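Local coordinates for uncharacterized hypothetical protein (Bacteroides uniformis, PDB 4EIU) that is of unknown function but belongs to the DUF3823 family, whose N-terminal domain is grouped with transthyretin-like folds, at residues Gly30-Ile34 with Gly234-Trp238; Gly33-Leu38 with Asn50-Cys55. All blocks are in the same frame, centred on the assembly; numbering follows the deposited sequence. Where two conformers were deposited one is given.

Interaction 1: Gly30-Ile34 with Gly234-Trp238; sequences GSEGI and GTRRW
The guanidinium of R237 meets the G30-G33 turn mainly along its edge, where one nitrogen, NH1, serves two backbone carbonyls. One face of the group carries the methyl CG2 of T235, 3.9 Å above the plane and displaced toward the rim; at the edge a water lies in plane. NH1 of R237 donates to O of S31 at 2.8 Å and to O of G33 also at 2.8 Å. Neither bond is straight (143° and 146° at the hydrogen), and both oxygens sit somewhat out of the guanidinium plane; seen from G33, the nitrogen stands above the carbonyl plane rather than on a lone pair. The edge water accepts from NH2 of R237 and donates to O of S31, giving that carbonyl a second link to the same side chain. Because R237 is extended from CG to NE, its methylenes run along the E32 carbonyl, R237 CG lying 3.5 Å from E32 O, and the head goes on to the other two carbonyls. These are presented by a type I beta turn, G30 to G33, closed by G33 N to G30 O at 2.9 Å. Beside it, the side chains of E32 and T235 cross at about a right angle, CG of E32 lying 4.0 Å from CG2 of T235, while two waters tie O of E32 to the backbone N and O of W238. NE of R237 is held by O of T229. The contact thus joins the loop leading into strand 35-40 of the five-stranded sheet to the loop between strands 216-225 and 239-247 of the four-stranded sheet.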
loop_
_atom_site.group_PDB
_atom_site.type_symbol
_atom_site.label_atom_id
_atom_site.label_comp_id
_atom_site.label_asym_id
_atom_site.label_seq_id
_atom_site.Cartn_x
_atom_site.Cartn_y
_atom_site.Cartn_z
ATOM N N GLY A 30 3.372 -0.776 -8.653
ATOM C CA GLY A 30 3.189 0.392 -9.538
ATOM C C GLY A 30 3.568 1.609 -8.722
ATOM O O GLY A 30 3.849 1.493 -7.497
ATOM N N SER A 31 3.490 2.764 -9.368
ATOM C CA SER A 31 3.860 4.051 -8.754
ATOM C C SER A 31 3.061 4.357 -7.508
ATOM O O SER A 31 3.505 5.131 -6.674
ATOM C CB SER A 31 3.668 5.216 -9.753
ATOM O OG SER A 31 4.436 5.031 -10.931
ATOM N N GLU A 32 1.861 3.758 -7.399
ATOM C CA GLU A 32 0.963 3.974 -6.243
ATOM C C GLU A 32 1.164 2.936 -5.108
ATOM O O GLU A 32 0.367 2.846 -4.159
ATOM C CB GLU A 32 -0.493 3.995 -6.677
ATOM C CG GLU A 32 -0.753 4.936 -7.854
ATOM C CD GLU A 32 -0.422 4.332 -9.224
ATOM O OE1 GLU A 32 -0.110 3.116 -9.352
ATOM O OE2 GLU A 32 -0.448 5.115 -10.188
ATOM N N GLY A 33 2.241 2.184 -5.197
ATOM C CA GLY A 33 2.518 1.116 -4.259
ATOM C C GLY A 33 3.446 1.582 -3.137
ATOM O O GLY A 33 3.315 2.691 -2.630
ATOM N N ILE A 34 4.423 0.742 -2.778
ATOM C CA ILE A 34 5.382 1.100 -1.718
ATOM C C ILE A 34 6.711 1.448 -2.365
ATOM O O ILE A 34 7.408 0.565 -2.925
ATOM C CB ILE A 34 5.582 -0.008 -0.671
ATOM C CG1 ILE A 34 4.278 -0.386 0.007
ATOM C CG2 ILE A 34 6.693 0.409 0.329
ATOM C CD1 ILE A 34 4.371 -1.583 0.956
ATOM N N GLY A 234 -0.539 14.193 -3.660
ATOM C CA GLY A 234 -1.823 13.893 -4.283
ATOM C C GLY A 234 -2.104 12.389 -4.389
ATOM O O GLY A 234 -3.236 12.045 -4.650
ATOM N N THR A 235 -1.121 11.489 -4.169
ATOM C CA THR A 235 -1.341 10.060 -4.286
ATOM C C THR A 235 -1.877 9.458 -3.024
ATOM O O THR A 235 -1.167 9.357 -2.040
ATOM C CB THR A 235 -0.046 9.309 -4.680
ATOM O OG1 THR A 235 0.569 10.003 -5.755
ATOM C CG2 THR A 235 -0.352 7.876 -5.103
ATOM N N ARG A 236 -3.135 9.021 -3.061
ATOM C CA ARG A 236 -3.730 8.348 -1.920
ATOM C C ARG A 236 -3.677 6.847 -2.166
ATOM O O ARG A 236 -4.355 6.322 -3.034
ATOM C CB ARG A 236 -5.152 8.847 -1.676
ATOM C CG ARG A 236 -5.217 10.359 -1.511
ATOM C CD ARG A 236 -6.599 10.855 -1.091
ATOM N NE ARG A 236 -7.636 10.625 -2.118
ATOM C CZ ARG A 236 -8.563 9.654 -2.090
ATOM N NH1 ARG A 236 -8.652 8.741 -1.117
ATOM N NH2 ARG A 236 -9.416 9.571 -3.082
ATOM N N ARG A 237 -2.828 6.171 -1.401
ATOM C CA ARG A 237 -2.441 4.793 -1.693
ATOM C C ARG A 237 -3.362 3.799 -0.979
ATOM O O ARG A 237 -3.723 3.996 0.182
ATOM C CB ARG A 237 -1.016 4.543 -1.270
ATOM C CG ARG A 237 -0.002 5.504 -1.894
ATOM C CD ARG A 237 1.476 5.194 -1.536
ATOM N NE ARG A 237 2.211 6.303 -2.104
ATOM C CZ ARG A 237 2.885 6.316 -3.215
ATOM N NH1 ARG A 237 3.156 5.180 -3.886
ATOM N NH2 ARG A 237 3.315 7.499 -3.639
ATOM N N TRP A 238 -3.764 2.764 -1.714
ATOM C CA TRP A 238 -4.521 1.633 -1.157
ATOM C C TRP A 238 -3.747 0.690 -0.303
ATOM O O TRP A 238 -2.591 0.291 -0.606
ATOM C CB TRP A 238 -5.193 0.833 -2.281
ATOM C CG TRP A 238 -6.291 1.553 -3.011
ATOM C CD1 TRP A 238 -7.566 1.878 -2.554
ATOM C CD2 TRP A 238 -6.241 2.076 -4.372
ATOM N NE1 TRP A 238 -8.284 2.512 -3.522
ATOM C CE2 TRP A 238 -7.557 2.653 -4.635
ATOM C CE3 TRP A 238 -5.294 2.044 -5.398
ATOM C CZ2 TRP A 238 -7.865 3.237 -5.842
ATOM C CZ3 TRP A 238 -5.618 2.650 -6.615
ATOM C CH2 TRP A 238 -6.863 3.236 -6.822
HETATM O O HOH W 1 5.068 7.326 -5.972
HETATM O O HOH W 2 -0.149 0.506 -2.029
HETATM O O HOH W 3 -2.275 2.588 -4.213
#

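Interaction 2: Gly33-Leu38 with Asn50-Cys55; sequences GIRVRL and NPDFYC
An antiparallel strand pairing joins G33-L38 to N50-C55 at one border of the five-stranded sheet, where strand 53-54 is outermost and strand 35-40 lies next to it. V36 and F53 form a hydrogen-bonded pair, V36 N to F53 O at 2.7 Å and F53 N to V36 O at 3.0 Å; R35 and Y54 form the adjoining non-hydrogen-bonded pair, and C55 N donates to I34 O. With CG between its backbone N and carbonyl carbon (chi1 64°), F53 lays its ring against V36, whose CB sits over the face, 3.9 Å from the centroid; CD1 of L38 meets the ring edge at CE1, 3.6 Å away. Opposite, CB of R35 packs 3.5 Å from CE2 of Y54. R37 meets D52 nearly in one plane: NE reaches OD1 at 3.0 Å, and NH2 the syn lone pair of OD2 at 2.8 Å. A leucine in place of R37 would probably cost the carboxylate both bonds, leaving Q48, which donates to OD1, and a long, purely electrostatic bridge from R35 to D52 OD2. The strongest polar partner of R35 is D76. Such an edge strand paired with its neighbour is consistent with the transthyretin-like beta domain to which the family is assigned.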
loop_
_atom_site.group_PDB
_atom_site.type_symbol
_atom_site.label_atom_id
_atom_site.label_comp_id
_atom_site.label_asym_id
_atom_site.label_seq_id
_atom_site.Cartn_x
_atom_site.Cartn_y
_atom_site.Cartn_z
ATOM N N GLY A 33 2.241 2.184 -5.197
ATOM C CA GLY A 33 2.518 1.116 -4.259
ATOM C C GLY A 33 3.446 1.582 -3.137
ATOM O O GLY A 33 3.315 2.691 -2.630
ATOM N N ILE A 34 4.423 0.742 -2.778
ATOM C CA ILE A 34 5.382 1.100 -1.718
ATOM C C ILE A 34 6.711 1.448 -2.365
ATOM O O ILE A 34 7.408 0.565 -2.925
ATOM C CB ILE A 34 5.582 -0.008 -0.671
ATOM C CG1 ILE A 34 4.278 -0.386 0.007
ATOM C CG2 ILE A 34 6.693 0.409 0.329
ATOM C CD1 ILE A 34 4.371 -1.583 0.956
ATOM N N ARG A 35 7.007 2.739 -2.323
ATOM C CA ARG A 35 8.201 3.349 -2.911
ATOM C C ARG A 35 9.424 3.195 -2.047
ATOM O O ARG A 35 9.353 3.411 -0.836
ATOM C CB ARG A 35 7.949 4.822 -3.206
ATOM C CG ARG A 35 8.947 5.479 -4.147
ATOM C CD ARG A 35 8.656 6.950 -4.323
ATOM N NE ARG A 35 9.026 7.665 -3.093
ATOM C CZ ARG A 35 8.885 8.971 -2.901
ATOM N NH1 ARG A 35 8.373 9.762 -3.849
ATOM N NH2 ARG A 35 9.229 9.487 -1.723
ATOM N N VAL A 36 10.553 2.906 -2.685
ATOM C CA VAL A 36 11.834 2.739 -2.005
ATOM C C VAL A 36 12.826 3.708 -2.652
ATOM O O VAL A 36 13.040 3.705 -3.880
ATOM C CB VAL A 36 12.368 1.281 -2.110
ATOM C CG1 VAL A 36 13.636 1.106 -1.265
ATOM C CG2 VAL A 36 11.270 0.277 -1.688
ATOM N N ARG A 37 13.477 4.508 -1.807
ATOM C CA ARG A 37 14.470 5.506 -2.240
ATOM C C ARG A 37 15.758 5.333 -1.465
ATOM O O ARG A 37 15.785 5.471 -0.205
ATOM C CB ARG A 37 13.882 6.926 -2.027
ATOM C CG ARG A 37 14.854 8.069 -2.233
ATOM C CD ARG A 37 14.160 9.420 -2.140
ATOM N NE ARG A 37 13.207 9.586 -3.234
ATOM C CZ ARG A 37 12.371 10.604 -3.328
ATOM N NH1 ARG A 37 12.415 11.572 -2.417
ATOM N NH2 ARG A 37 11.518 10.685 -4.348
ATOM N N LEU A 38 16.812 5.064 -2.217
ATOM C CA LEU A 38 18.150 4.854 -1.714
ATOM C C LEU A 38 19.008 6.058 -2.063
ATOM O O LEU A 38 19.252 6.333 -3.237
ATOM C CB LEU A 38 18.767 3.576 -2.343
ATOM C CG LEU A 38 17.935 2.258 -2.328
ATOM C CD1 LEU A 38 18.614 1.079 -3.063
ATOM C CD2 LEU A 38 17.556 1.838 -0.929
ATOM N N ASN A 50 20.175 5.247 -7.761
ATOM C CA ASN A 50 19.102 4.332 -8.145
ATOM C C ASN A 50 17.763 5.060 -8.161
ATOM O O ASN A 50 17.353 5.626 -7.138
ATOM C CB ASN A 50 19.011 3.185 -7.140
ATOM C CG ASN A 50 20.313 2.436 -7.001
ATOM O OD1 ASN A 50 21.079 2.681 -6.075
ATOM N ND2 ASN A 50 20.586 1.532 -7.934
ATOM N N PRO A 51 17.087 5.088 -9.321
ATOM C CA PRO A 51 15.728 5.623 -9.335
ATOM C C PRO A 51 14.845 5.010 -8.243
ATOM O O PRO A 51 15.087 3.879 -7.783
ATOM C CB PRO A 51 15.197 5.291 -10.744
ATOM C CG PRO A 51 16.356 4.792 -11.531
ATOM C CD PRO A 51 17.493 4.487 -10.605
ATOM N N ASP A 52 13.871 5.791 -7.770
ATOM C CA ASP A 52 12.897 5.269 -6.886
ATOM C C ASP A 52 12.346 3.981 -7.489
ATOM O O ASP A 52 12.076 3.926 -8.687
ATOM C CB ASP A 52 11.725 6.221 -6.718
ATOM C CG ASP A 52 12.104 7.526 -6.025
ATOM O OD1 ASP A 52 13.224 7.613 -5.479
ATOM O OD2 ASP A 52 11.260 8.457 -6.057
ATOM N N PHE A 53 12.160 2.968 -6.662
ATOM C CA PHE A 53 11.640 1.681 -7.153
ATOM C C PHE A 53 10.601 1.186 -6.205
ATOM O O PHE A 53 10.396 1.809 -5.152
ATOM C CB PHE A 53 12.749 0.663 -7.461
ATOM C CG PHE A 53 13.560 0.239 -6.277
ATOM C CD1 PHE A 53 14.719 0.928 -5.937
ATOM C CD2 PHE A 53 13.218 -0.876 -5.539
ATOM C CE1 PHE A 53 15.488 0.535 -4.849
ATOM C CE2 PHE A 53 13.960 -1.234 -4.421
ATOM C CZ PHE A 53 15.108 -0.536 -4.081
ATOM N N TYR A 54 9.894 0.125 -6.595
ATOM C CA TYR A 54 8.681 -0.303 -5.892
ATOM C C TYR A 54 8.743 -1.763 -5.421
ATOM O O TYR A 54 9.343 -2.644 -6.089
ATOM C CB TYR A 54 7.454 0.001 -6.760
ATOM C CG TYR A 54 7.300 1.467 -6.938
ATOM C CD1 TYR A 54 7.959 2.135 -7.966
ATOM C CD2 TYR A 54 6.539 2.221 -6.050
ATOM C CE1 TYR A 54 7.876 3.505 -8.083
ATOM C CE2 TYR A 54 6.458 3.599 -6.175
ATOM C CZ TYR A 54 7.129 4.230 -7.201
ATOM O OH TYR A 54 7.060 5.593 -7.293
ATOM N N CYS A 55 8.190 -1.991 -4.231
ATOM C CA CYS A 55 7.952 -3.327 -3.698
ATOM C C CYS A 55 7.086 -4.180 -4.648
ATOM O O CYS A 55 6.217 -3.684 -5.355
ATOM C CB CYS A 55 7.248 -3.305 -2.365
ATOM S SG CYS A 55 8.227 -2.572 -1.035
HETATM O O HOH W 4 4.898 -1.391 -4.636
HETATM O O HOH W 5 16.052 4.194 -4.977
HETATM O O HOH W 6 21.044 5.201 -4.798
#

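Interactions 1 and 2 start from the same piece of chain and share G33 and I34; their centres lie about 11 Å apart. G33 serves both, its carbonyl turned to R237 just before the chain enters strand 35-40. The two contacts also touch directly: CD2 of Y54 lies 3.1 Å from O of G30, and CE2 of Y54 is 3.4 Å from O of S31, packing the tyrosine ring against the turn that receives R237. Interaction 2 belongs to the N-terminal sheet, whereas interaction 1 links its entry loop to the C-terminal sheet. The side chains of E32 and F53 come within about 4 Å and 3 Å of bound PEG, probably from crystallisation, and Y54 N hydrogen-bonds to PEG O1.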